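Local coordinates for protein hydroxyethylthiazole kinase (PDB 3HPD) that probably phosphorylates the hydroxyl group of 4-methyl-5-beta-hydroxyethylthiazole with ATP and magnesium, a step of thiamine diphosphate biosynthesis, at residues A225-A228 / Y229-A232; H239-L242 / Y243-L246. One frame throughout, in Å; residues are numbered along the deposited sequence.

Interaction 1: residues A225-A228 / Y229-A232; sequences AEKA and YEEA
K227 and E230, three residues apart, form a salt bridge: NZ of K227 lies 2.9 Å from OE1 of E230, on the syn side of the carboxylate and 22° out of its plane. The lysine chain bends at chi2 and chi3 (-62° and -66°), which brings its end round to that side of OE1, while the glutamate runs extended beyond CG. CG of E230 also rests 3.1 Å from O of E226. Y257 OH binds NZ of K227 and OE2 of E230, and the ammonium makes a cation-pi contact with W245. Without the ammonium, as with an alanine here, OE1 of E230 would probably lose its counter-charge and the W245 ring its cation. Y229 N bonds to A225 O at 3.0 Å and E230 N to E226 O at 3.2 Å. E231 N reaches K227 O only weakly at 3.5 Å, while A228 O accepts from A232 N at 2.8 Å and weakly from E231 N. Further out, E226 OE2 is held by G183 N and N182 ND2, and Y229 stacks on H184. The whole is an i to i+3 salt bridge on the C-terminal turns of helix 210-231 in a ribokinase-like fold.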
loop_
_atom_site.group_PDB
_atom_site.type_symbol
_atom_site.label_atom_id
_atom_site.label_comp_id
_atom_site.label_asym_id
_atom_site.label_seq_id
_atom_site.Cartn_x
_atom_site.Cartn_y
_atom_site.Cartn_z
ATOM N N ALA A 225 9.418 13.953 12.299
ATOM C CA ALA A 225 10.069 14.228 11.022
ATOM C C ALA A 225 11.497 14.729 11.244
ATOM O O ALA A 225 12.430 14.313 10.555
ATOM C CB ALA A 225 9.259 15.258 10.237
ATOM N N GLU A 226 11.668 15.627 12.211
ATOM C CA GLU A 226 12.989 16.159 12.520
ATOM C C GLU A 226 13.902 15.043 13.019
ATOM O O GLU A 226 15.053 14.942 12.600
ATOM C CB GLU A 226 12.881 17.259 13.582
ATOM C CG GLU A 226 12.218 18.530 13.072
ATOM C CD GLU A 226 11.918 19.522 14.180
ATOM O OE1 GLU A 226 12.779 19.701 15.066
ATOM O OE2 GLU A 226 10.824 20.130 14.158
ATOM N N LYS A 227 13.379 14.209 13.915
ATOM C CA LYS A 227 14.146 13.099 14.473
ATOM C C LYS A 227 14.496 12.067 13.411
ATOM O O LYS A 227 15.584 11.493 13.422
ATOM C CB LYS A 227 13.357 12.423 15.599
ATOM C CG LYS A 227 13.099 13.319 16.808
ATOM C CD LYS A 227 14.400 13.754 17.466
ATOM C CE LYS A 227 15.143 12.586 18.094
ATOM N NZ LYS A 227 16.445 13.020 18.679
ATOM N N ALA A 228 13.568 11.825 12.491
ATOM C CA ALA A 228 13.813 10.853 11.436
ATOM C C ALA A 228 14.936 11.347 10.531
ATOM O O ALA A 228 15.820 10.582 10.147
ATOM C CB ALA A 228 12.539 10.622 10.623
ATOM N N TYR A 229 14.917 12.633 10.201
ATOM C CA TYR A 229 15.952 13.176 9.335
ATOM C C TYR A 229 17.329 13.076 9.989
ATOM O O TYR A 229 18.332 12.868 9.307
ATOM C CB TYR A 229 15.652 14.637 8.978
ATOM C CG TYR A 229 16.558 15.162 7.892
ATOM C CD1 TYR A 229 16.377 14.777 6.564
ATOM C CD2 TYR A 229 17.635 15.995 8.197
ATOM C CE1 TYR A 229 17.248 15.204 5.564
ATOM C CE2 TYR A 229 18.513 16.429 7.203
ATOM C CZ TYR A 229 18.312 16.028 5.891
ATOM O OH TYR A 229 19.175 16.447 4.907
ATOM N N GLU A 230 17.382 13.217 11.309
ATOM C CA GLU A 230 18.658 13.130 12.015
ATOM C C GLU A 230 19.306 11.773 11.752
ATOM O O GLU A 230 20.531 11.661 11.692
ATOM C CB GLU A 230 18.455 13.307 13.525
ATOM C CG GLU A 230 17.808 14.621 13.924
ATOM C CD GLU A 230 17.668 14.776 15.430
ATOM O OE1 GLU A 230 17.721 13.753 16.140
ATOM O OE2 GLU A 230 17.487 15.920 15.899
ATOM N N GLU A 231 18.467 10.751 11.597
ATOM C CA GLU A 231 18.933 9.388 11.355
ATOM C C GLU A 231 18.968 8.947 9.892
ATOM O O GLU A 231 19.702 8.022 9.547
ATOM C CB GLU A 231 18.059 8.393 12.116
ATOM C CG GLU A 231 18.264 8.355 13.612
ATOM C CD GLU A 231 17.569 7.160 14.233
ATOM O OE1 GLU A 231 16.343 7.223 14.470
ATOM O OE2 GLU A 231 18.253 6.142 14.464
ATOM N N ALA A 232 18.173 9.591 9.044
ATOM C CA ALA A 232 18.096 9.218 7.631
ATOM C C ALA A 232 17.886 10.438 6.737
ATOM O O ALA A 232 16.856 11.102 6.813
ATOM C CB ALA A 232 16.958 8.220 7.433
#

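Interaction 2: residues H239-L242 / Y243-L246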
loop_
_atom_site.group_PDB
_atom_site.type_symbol
_atom_site.label_atom_id
_atom_site.label_comp_id
_atom_site.label_asym_id
_atom_site.label_seq_id
_atom_site.Cartn_x
_atom_site.Cartn_y
_atom_site.Cartn_z
ATOM N N HIS A 239 11.447 7.706 5.442
ATOM C CA HIS A 239 10.062 7.257 5.588
ATOM C C HIS A 239 9.957 6.228 6.716
ATOM O O HIS A 239 9.068 6.309 7.566
ATOM C CB HIS A 239 9.573 6.631 4.272
ATOM C CG HIS A 239 8.146 6.175 4.304
ATOM N ND1 HIS A 239 7.595 5.392 3.311
ATOM C CD2 HIS A 239 7.154 6.393 5.201
ATOM C CE1 HIS A 239 6.328 5.148 3.596
ATOM N NE2 HIS A 239 6.036 5.745 4.739
ATOM N N VAL A 240 10.872 5.263 6.716
ATOM C CA VAL A 240 10.892 4.214 7.730
ATOM C C VAL A 240 11.054 4.789 9.140
ATOM O O VAL A 240 10.377 4.366 10.082
ATOM C CB VAL A 240 12.047 3.207 7.468
ATOM C CG1 VAL A 240 12.174 2.238 8.633
ATOM C CG2 VAL A 240 11.793 2.439 6.177
ATOM N N LYS A 241 11.952 5.756 9.280
ATOM C CA LYS A 241 12.213 6.371 10.576
ATOM C C LYS A 241 11.051 7.191 11.130
ATOM O O LYS A 241 11.010 7.476 12.327
ATOM C CB LYS A 241 13.470 7.238 10.498
ATOM C CG LYS A 241 14.750 6.447 10.260
ATOM C CD LYS A 241 15.124 5.610 11.482
ATOM C CE LYS A 241 16.443 4.876 11.271
ATOM N NZ LYS A 241 16.946 4.246 12.523
ATOM N N LEU A 242 10.107 7.577 10.277
ATOM C CA LEU A 242 8.957 8.339 10.755
ATOM C C LEU A 242 8.162 7.491 11.750
ATOM O O LEU A 242 7.753 7.974 12.807
ATOM C CB LEU A 242 8.053 8.760 9.587
ATOM C CG LEU A 242 8.630 9.805 8.620
ATOM C CD1 LEU A 242 7.639 10.062 7.484
ATOM C CD2 LEU A 242 8.924 11.099 9.377
ATOM N N TYR A 243 7.955 6.221 11.412
ATOM C CA TYR A 243 7.218 5.308 12.283
ATOM C C TYR A 243 8.004 5.054 13.558
ATOM O O TYR A 243 7.427 4.966 14.642
ATOM C CB TYR A 243 6.978 3.979 11.569
ATOM C CG TYR A 243 6.276 4.150 10.249
ATOM C CD1 TYR A 243 4.911 4.444 10.196
ATOM C CD2 TYR A 243 6.981 4.066 9.050
ATOM C CE1 TYR A 243 4.266 4.654 8.980
ATOM C CE2 TYR A 243 6.343 4.274 7.822
ATOM C CZ TYR A 243 4.988 4.567 7.798
ATOM O OH TYR A 243 4.345 4.755 6.592
ATOM N N ASP A 244 9.321 4.921 13.424
ATOM C CA ASP A 244 10.166 4.679 14.585
ATOM C C ASP A 244 9.989 5.784 15.611
ATOM O O ASP A 244 9.840 5.515 16.804
ATOM C CB ASP A 244 11.643 4.607 14.184
ATOM C CG ASP A 244 11.994 3.312 13.485
ATOM O OD1 ASP A 244 11.095 2.466 13.297
ATOM O OD2 ASP A 244 13.175 3.138 13.128
ATOM N N TRP A 245 9.988 7.029 15.146
ATOM C CA TRP A 245 9.853 8.143 16.066
ATOM C C TRP A 245 8.449 8.458 16.553
ATOM O O TRP A 245 8.285 9.061 17.612
ATOM C CB TRP A 245 10.553 9.375 15.492
ATOM C CG TRP A 245 12.023 9.228 15.702
ATOM C CD1 TRP A 245 12.950 8.795 14.794
ATOM C CD2 TRP A 245 12.703 9.323 16.956
ATOM N NE1 TRP A 245 14.168 8.604 15.414
ATOM C CE2 TRP A 245 14.042 8.921 16.741
ATOM C CE3 TRP A 245 12.309 9.704 18.246
ATOM C CZ2 TRP A 245 14.988 8.887 17.772
ATOM C CZ3 TRP A 245 13.252 9.670 19.270
ATOM C CH2 TRP A 245 14.575 9.264 19.025
ATOM N N LEU A 246 7.430 8.049 15.809
ATOM C CA LEU A 246 6.067 8.277 16.279
ATOM C C LEU A 246 5.893 7.373 17.497
ATOM O O LEU A 246 5.075 7.637 18.380
ATOM C CB LEU A 246 5.045 7.910 15.199
ATOM C CG LEU A 246 4.883 8.971 14.111
ATOM C CD1 LEU A 246 3.912 8.477 13.043
ATOM C CD2 LEU A 246 4.371 10.270 14.749
HETATM O O HOH W 1 15.442 3.029 14.175
#
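NE2 of H239 and OH of Y243 share a hydrogen bond of 2.7 Å, an i to i+4 pair on helix 235-248 of the ribokinase-like fold. With CG of Y243 anti to the carbonyl carbon (chi1 -56°), the phenol runs back toward the start of the helix and sets its hydroxyl at the edge of the imidazole. The two rings meet obliquely, their planes at 44°. T29 OG1, on helix 27-37, gives Y243 OH a second partner, and M196 packs on both side chains. On another side of the helix K241 and D244 cross, with CD of the lysine 3.6 Å from OD2 of the aspartate. Their direct salt bridge is long, 4.0 Å from NZ to OD2, but a water closes the gap, accepting from K241 NZ and donating to D244 OD2. Stronger claims on both ends come from elsewhere: E231 OE2 pairs with the ammonium, while S237 OG of the second subunit binds D244 OD2 and G236 N of that subunit binds OD1 weakly. The buried carboxylate thus ties this helix to its neighbour in the trimer. W245 NE1 is satisfied by E231 OE1. In the backbone, W245 N donates to K241 O and L246 N to L242 O, both at 3.0 Å. K241 O also lies near the plane of the indole, at its edge, 3.4 Å from CD1 of W245.

In the fold
Interaction 1 precedes interaction 2 along the chain: 225-232 covers the last turns of helix 210-231 and the residue after it, and 239-246 lies in the following helix 235-248. Their centres are 8 Å apart, and the two helices touch directly. Both carboxylate oxygens of E231 reach across to interaction 2; beside them K227 CB packs on the W245 ring and A228 CB on K241 CB. This helix pair lies toward the periphery of the chain. Interaction 2 is nearer the predicted substrate site, with the H239 side chain about 8 Å from G192. It also contacts both other subunits, whereas no other chain touches interaction 1, so of the two it is 239-246 that carries subunit contacts, with 225-232 packed behind it.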